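Local structure of lactose Operon Repressor (Escherichia coli, 1JYE) at residues A183-P188 / Q227-M232; G121-Y126 / D302-L307. The protein represses transcription of the lactose operon by binding operator DNA, and lets go of it when an inducer sugar is bound. The protein carries 1 engineered substitution. One frame throughout, in Å; residues are numbered along the deposited sequence.

How the contacts relate
Both contacts are buried, and each lays a helix against the parallel sheet of a lobe, but in different lobes: their centres are 34 Å apart on opposite sides of the chain's centre. Contact 1 joins elements close in sequence, strand 182-186 and helix 222-234. Contact 2 brings helix 293-308 back to strand 122-125, so that contact 1 lies inside the long loop it closes. Neither has a hydrogen bond across it. Contact 1 mixes alanine, leucine and a methionine sulfur with the carbon stem of a glutamine and the hydroxyl of a threonine, whose polar atoms bond elsewhere; contact 2 centres on one leucine, which meets strand backbone as much as side chain.

Contact 1. Residues A183-P188 / Q227-M232; sequences ALLAGP and QQTMQM
Thr229 OG1 is held by a hydrogen bond to Gly225 O, one turn back in its own helix, and the same oxygen borders Leu185 loosely, with Leu185 CD2 4.2 Å away. The torsion explains both roles: OG1 stands anti to the carbonyl carbon (chi1 -58°), beside the backbone N, where it reaches the preceding turn. With the hydroxyl so bonded, the meeting with Leu185 is plain van der Waals contact. The two side chains cross at about a right angle.

Leu185 works with both of its methyl groups. While CD2 faces the threonine, CD1 rests on the aliphatic root of Gln228, 3.8 Å from Gln228 CB and 4.0 Å from Gln228 CG. A bend at chi2 (-56°) then turns the rest of the glutamine away from the strand, and Gln228 OE1 is hydrogen-bonded to Arg216 NH1, so the apolar stem covers the leucine and the amide oxygen is satisfied elsewhere.

One helical turn on from Gln228, Met232 SD lies 3.7 Å from Ala183 CB. Met232 also touches Met242 and Pro239, which continue the apolar surface.

The matching order, Ala183 opposite Met232 and Leu185 opposite Gln228, fits the antiparallel run of the segments, whose axes come within 10.1 Å at an angle of 151°. Strand 182-186 sits between strands 214-217 and 241-244, and helix 222-234 links those two neighbours across its face. The contact is thus the seat of a beta-alpha-beta crossover, in the parallel alpha/beta sandwich of a periplasmic-binding-protein-like lobe.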
loop_
_atom_site.group_PDB
_atom_site.type_symbol
_atom_site.label_atom_id
_atom_site.label_comp_id
_atom_site.label_asym_id
_atom_site.label_seq_id
_atom_site.Cartn_x
_atom_site.Cartn_y
_atom_site.Cartn_z
ATOM N N ALA A 183 -7.043 -10.148 24.243
ATOM C CA ALA A 183 -6.668 -8.744 24.270
ATOM C C ALA A 183 -7.091 -8.114 22.950
ATOM O O ALA A 183 -7.153 -8.793 21.922
ATOM C CB ALA A 183 -5.160 -8.593 24.467
ATOM N N LEU A 184 -7.393 -6.821 22.988
ATOM C CA LEU A 184 -7.818 -6.090 21.803
ATOM C C LEU A 184 -6.825 -4.999 21.438
ATOM O O LEU A 184 -6.322 -4.293 22.308
ATOM C CB LEU A 184 -9.180 -5.429 22.040
ATOM C CG LEU A 184 -10.325 -6.297 22.569
ATOM C CD1 LEU A 184 -11.570 -5.424 22.755
ATOM C CD2 LEU A 184 -10.603 -7.437 21.607
ATOM N N LEU A 185 -6.534 -4.869 20.147
ATOM C CA LEU A 185 -5.644 -3.814 19.676
ATOM C C LEU A 185 -6.445 -3.078 18.615
ATOM O O LEU A 185 -6.543 -3.521 17.469
ATOM C CB LEU A 185 -4.356 -4.387 19.074
ATOM C CG LEU A 185 -3.426 -3.342 18.439
ATOM C CD1 LEU A 185 -3.181 -2.187 19.406
ATOM C CD2 LEU A 185 -2.111 -4.006 18.056
ATOM N N ALA A 186 -7.028 -1.955 19.020
ATOM C CA ALA A 186 -7.870 -1.152 18.145
ATOM C C ALA A 186 -7.100 -0.210 17.239
ATOM O O ALA A 186 -5.928 0.084 17.473
ATOM C CB ALA A 186 -8.863 -0.350 18.990
ATOM N N GLY A 187 -7.780 0.252 16.194
ATOM C CA GLY A 187 -7.185 1.210 15.283
ATOM C C GLY A 187 -7.333 2.566 15.952
ATOM O O GLY A 187 -7.894 2.645 17.045
ATOM N N PRO A 188 -6.851 3.650 15.332
ATOM C CA PRO A 188 -6.968 4.979 15.940
ATOM C C PRO A 188 -8.437 5.360 16.110
ATOM O O PRO A 188 -9.192 5.406 15.142
ATOM C CB PRO A 188 -6.217 5.872 14.955
ATOM C CG PRO A 188 -6.436 5.181 13.636
ATOM C CD PRO A 188 -6.247 3.727 13.990
ATOM N N GLN A 227 4.728 -1.831 19.107
ATOM C CA GLN A 227 4.877 -1.065 20.342
ATOM C C GLN A 227 3.800 -1.386 21.372
ATOM O O GLN A 227 4.103 -1.655 22.533
ATOM C CB GLN A 227 4.862 0.432 20.038
ATOM C CG GLN A 227 5.966 0.876 19.090
ATOM C CD GLN A 227 5.882 2.349 18.737
ATOM O OE1 GLN A 227 4.825 2.848 18.350
ATOM N NE2 GLN A 227 7.002 3.049 18.856
ATOM N N GLN A 228 2.542 -1.356 20.949
ATOM C CA GLN A 228 1.442 -1.636 21.868
ATOM C C GLN A 228 1.505 -3.046 22.436
ATOM O O GLN A 228 1.256 -3.261 23.629
ATOM C CB GLN A 228 0.097 -1.416 21.168
ATOM C CG GLN A 228 -0.182 0.040 20.835
ATOM C CD GLN A 228 -0.122 0.929 22.064
ATOM O OE1 GLN A 228 -0.772 0.652 23.071
ATOM N NE2 GLN A 228 0.656 2.004 21.985
ATOM N N THR A 229 1.841 -4.012 21.588
ATOM C CA THR A 229 1.923 -5.395 22.031
ATOM C C THR A 229 3.104 -5.593 22.978
ATOM O O THR A 229 2.987 -6.292 23.984
ATOM C CB THR A 229 2.030 -6.350 20.831
ATOM O OG1 THR A 229 0.894 -6.151 19.979
ATOM C CG2 THR A 229 2.052 -7.804 21.295
ATOM N N MET A 230 4.241 -4.979 22.665
ATOM C CA MET A 230 5.406 -5.100 23.535
ATOM C C MET A 230 5.101 -4.484 24.896
ATOM O O MET A 230 5.494 -5.022 25.930
ATOM C CB MET A 230 6.625 -4.401 22.925
ATOM C CG MET A 230 7.324 -5.188 21.829
ATOM S SD MET A 230 7.892 -6.812 22.384
ATOM C CE MET A 230 8.743 -6.388 23.874
ATOM N N GLN A 231 4.397 -3.355 24.895
ATOM C CA GLN A 231 4.056 -2.681 26.147
ATOM C C GLN A 231 3.136 -3.550 26.993
ATOM O O GLN A 231 3.278 -3.614 28.216
ATOM C CB GLN A 231 3.392 -1.331 25.863
ATOM C CG GLN A 231 4.327 -0.330 25.195
ATOM C CD GLN A 231 3.688 1.027 24.969
ATOM O OE1 GLN A 231 4.262 1.892 24.304
ATOM N NE2 GLN A 231 2.499 1.224 25.523
ATOM N N MET A 232 2.197 -4.219 26.332
ATOM C CA MET A 232 1.258 -5.104 27.011
ATOM C C MET A 232 2.009 -6.275 27.637
ATOM O O MET A 232 1.829 -6.592 28.816
ATOM C CB MET A 232 0.224 -5.633 26.016
ATOM C CG MET A 232 -0.730 -6.659 26.605
ATOM S SD MET A 232 -1.823 -7.355 25.361
ATOM C CE MET A 232 -0.681 -8.434 24.479
#

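Contact 2. Residues G121-Y126 / D302-L307; sequences GLIINY and DRLLQL
Leu304 gives up far more surface than any other residue here, its forked end set against three successive residues of the strand segment, of which Gly121 and Ile123 are covered most. CG stands anti to the backbone N (chi1 -179°), which carries the fork off the helix onto the sheet. One branch, CD2, lies 3.7 Å from Gly121 C and equally 3.7 Å from Ile123 CG1. The other, CD1, comes over the backbone of the intervening residue, 3.6 Å from Leu122 O and 3.7 Å from Leu122 N.

Fit is close at Gly121: a beta carbon built there would fall 2.9 Å from Leu304 CD2, a clash, so the leucine packs directly on bare main chain. This is the helix-on-sheet layer of one lobe of the periplasmic-binding-protein type, in which helix 293-308 returns, late in the chain, to strand 122-125. Helix 74-89 lies on the same side, with Ile83 touching Ile123 and Arg86 in a salt bridge with Asp302, whereas Leu122 points away from helix 293-308, and its side chain touches Val111 and Leu114 of helix 104-115.

Cut back to an alanine, Leu304 would lose CG and both methyls, which would probably leave a gap over Gly121 and take from Ile123 its partner on this helix.

Ile123 answers with its longer branch. CG1 is anti to the carbonyl carbon (chi1 -65°), and beyond it CD1 stays near the leucine, 4.2 Å from Leu304 CD2, as the two side chains pass at a slant.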
loop_
_atom_site.group_PDB
_atom_site.type_symbol
_atom_site.label_atom_id
_atom_site.label_comp_id
_atom_site.label_asym_id
_atom_site.label_seq_id
_atom_site.Cartn_x
_atom_site.Cartn_y
_atom_site.Cartn_z
ATOM N N GLY A 121 -20.027 14.344 -9.600
ATOM C CA GLY A 121 -20.283 13.318 -8.606
ATOM C C GLY A 121 -19.110 13.251 -7.652
ATOM O O GLY A 121 -17.970 13.477 -8.054
ATOM N N LEU A 122 -19.385 12.942 -6.389
ATOM C CA LEU A 122 -18.336 12.867 -5.384
ATOM C C LEU A 122 -18.326 11.568 -4.590
ATOM O O LEU A 122 -19.369 11.085 -4.157
ATOM C CB LEU A 122 -18.482 14.024 -4.393
ATOM C CG LEU A 122 -18.303 15.443 -4.927
ATOM C CD1 LEU A 122 -18.874 16.443 -3.931
ATOM C CD2 LEU A 122 -16.828 15.707 -5.175
ATOM N N ILE A 123 -17.136 11.001 -4.414
ATOM C CA ILE A 123 -16.985 9.805 -3.595
ATOM C C ILE A 123 -16.147 10.262 -2.402
ATOM O O ILE A 123 -15.028 10.754 -2.567
ATOM C CB ILE A 123 -16.260 8.668 -4.349
ATOM C CG1 ILE A 123 -17.119 8.210 -5.531
ATOM C CG2 ILE A 123 -16.008 7.503 -3.403
ATOM C CD1 ILE A 123 -16.495 7.109 -6.377
ATOM N N ILE A 124 -16.707 10.134 -1.204
ATOM C CA ILE A 124 -16.020 10.550 0.014
ATOM C C ILE A 124 -15.430 9.328 0.715
ATOM O O ILE A 124 -16.132 8.588 1.413
ATOM C CB ILE A 124 -16.994 11.272 0.978
ATOM C CG1 ILE A 124 -17.772 12.362 0.228
ATOM C CG2 ILE A 124 -16.218 11.889 2.135
ATOM C CD1 ILE A 124 -16.908 13.467 -0.352
ATOM N N ASN A 125 -14.132 9.123 0.513
ATOM C CA ASN A 125 -13.409 7.995 1.094
ATOM C C ASN A 125 -12.591 8.508 2.279
ATOM O O ASN A 125 -11.366 8.392 2.308
ATOM C CB ASN A 125 -12.498 7.391 0.020
ATOM C CG ASN A 125 -11.823 6.118 0.474
ATOM O OD1 ASN A 125 -12.465 5.235 1.041
ATOM N ND2 ASN A 125 -10.522 6.009 0.212
ATOM N N TYR A 126 -13.293 9.062 3.264
ATOM C CA TYR A 126 -12.672 9.649 4.446
ATOM C C TYR A 126 -13.570 9.356 5.655
ATOM O O TYR A 126 -14.787 9.489 5.567
ATOM C CB TYR A 126 -12.551 11.158 4.221
ATOM C CG TYR A 126 -11.809 11.903 5.299
ATOM C CD1 TYR A 126 -10.417 11.895 5.350
ATOM C CD2 TYR A 126 -12.501 12.616 6.277
ATOM C CE1 TYR A 126 -9.730 12.578 6.351
ATOM C CE2 TYR A 126 -11.827 13.302 7.281
ATOM C CZ TYR A 126 -10.443 13.279 7.313
ATOM O OH TYR A 126 -9.777 13.956 8.308
ATOM N N ASP A 302 -19.937 2.576 -9.940
ATOM C CA ASP A 302 -21.205 2.206 -10.560
ATOM C C ASP A 302 -22.349 2.913 -9.838
ATOM O O ASP A 302 -23.251 3.460 -10.468
ATOM C CB ASP A 302 -21.434 0.691 -10.490
ATOM C CG ASP A 302 -20.327 -0.107 -11.153
ATOM O OD1 ASP A 302 -19.760 0.374 -12.153
ATOM O OD2 ASP A 302 -20.034 -1.225 -10.678
ATOM N N ARG A 303 -22.296 2.901 -8.510
ATOM C CA ARG A 303 -23.330 3.521 -7.685
ATOM C C ARG A 303 -23.416 5.033 -7.889
ATOM O O ARG A 303 -24.506 5.586 -8.034
ATOM C CB ARG A 303 -23.068 3.215 -6.204
ATOM C CG ARG A 303 -24.187 3.643 -5.244
ATOM C CD ARG A 303 -25.484 2.889 -5.528
ATOM N NE ARG A 303 -25.232 1.470 -5.769
ATOM C CZ ARG A 303 -24.853 0.597 -4.840
ATOM N NH1 ARG A 303 -24.636 -0.668 -5.177
ATOM N NH2 ARG A 303 -24.710 0.974 -3.574
ATOM N N LEU A 304 -22.264 5.700 -7.900
ATOM C CA LEU A 304 -22.239 7.149 -8.079
ATOM C C LEU A 304 -22.849 7.557 -9.410
ATOM O O LEU A 304 -23.631 8.507 -9.479
ATOM C CB LEU A 304 -20.805 7.680 -8.003
ATOM C CG LEU A 304 -20.684 9.201 -8.146
ATOM C CD1 LEU A 304 -21.294 9.877 -6.927
ATOM C CD2 LEU A 304 -19.221 9.592 -8.291
ATOM N N LEU A 305 -22.487 6.845 -10.472
ATOM C CA LEU A 305 -23.023 7.168 -11.784
ATOM C C LEU A 305 -24.529 6.914 -11.833
ATOM O O LEU A 305 -25.264 7.665 -12.470
ATOM C CB LEU A 305 -22.289 6.369 -12.867
ATOM C CG LEU A 305 -20.786 6.667 -12.942
ATOM C CD1 LEU A 305 -20.191 5.995 -14.168
ATOM C CD2 LEU A 305 -20.550 8.174 -13.008
ATOM N N GLN A 306 -24.993 5.866 -11.154
ATOM C CA GLN A 306 -26.425 5.573 -11.125
ATOM C C GLN A 306 -27.121 6.698 -10.372
ATOM O O GLN A 306 -28.190 7.159 -10.774
ATOM C CB GLN A 306 -26.692 4.236 -10.428
ATOM C CG GLN A 306 -26.094 3.036 -11.150
ATOM C CD GLN A 306 -27.028 2.436 -12.173
ATOM O OE1 GLN A 306 -27.718 3.150 -12.899
ATOM N NE2 GLN A 306 -27.050 1.108 -12.245
ATOM N N LEU A 307 -26.510 7.142 -9.277
ATOM C CA LEU A 307 -27.079 8.231 -8.488
ATOM C C LEU A 307 -27.170 9.506 -9.322
ATOM O O LEU A 307 -28.167 10.233 -9.253
ATOM C CB LEU A 307 -26.219 8.500 -7.247
ATOM C CG LEU A 307 -26.328 7.470 -6.122
ATOM C CD1 LEU A 307 -25.236 7.705 -5.096
ATOM C CD2 LEU A 307 -27.710 7.558 -5.485
#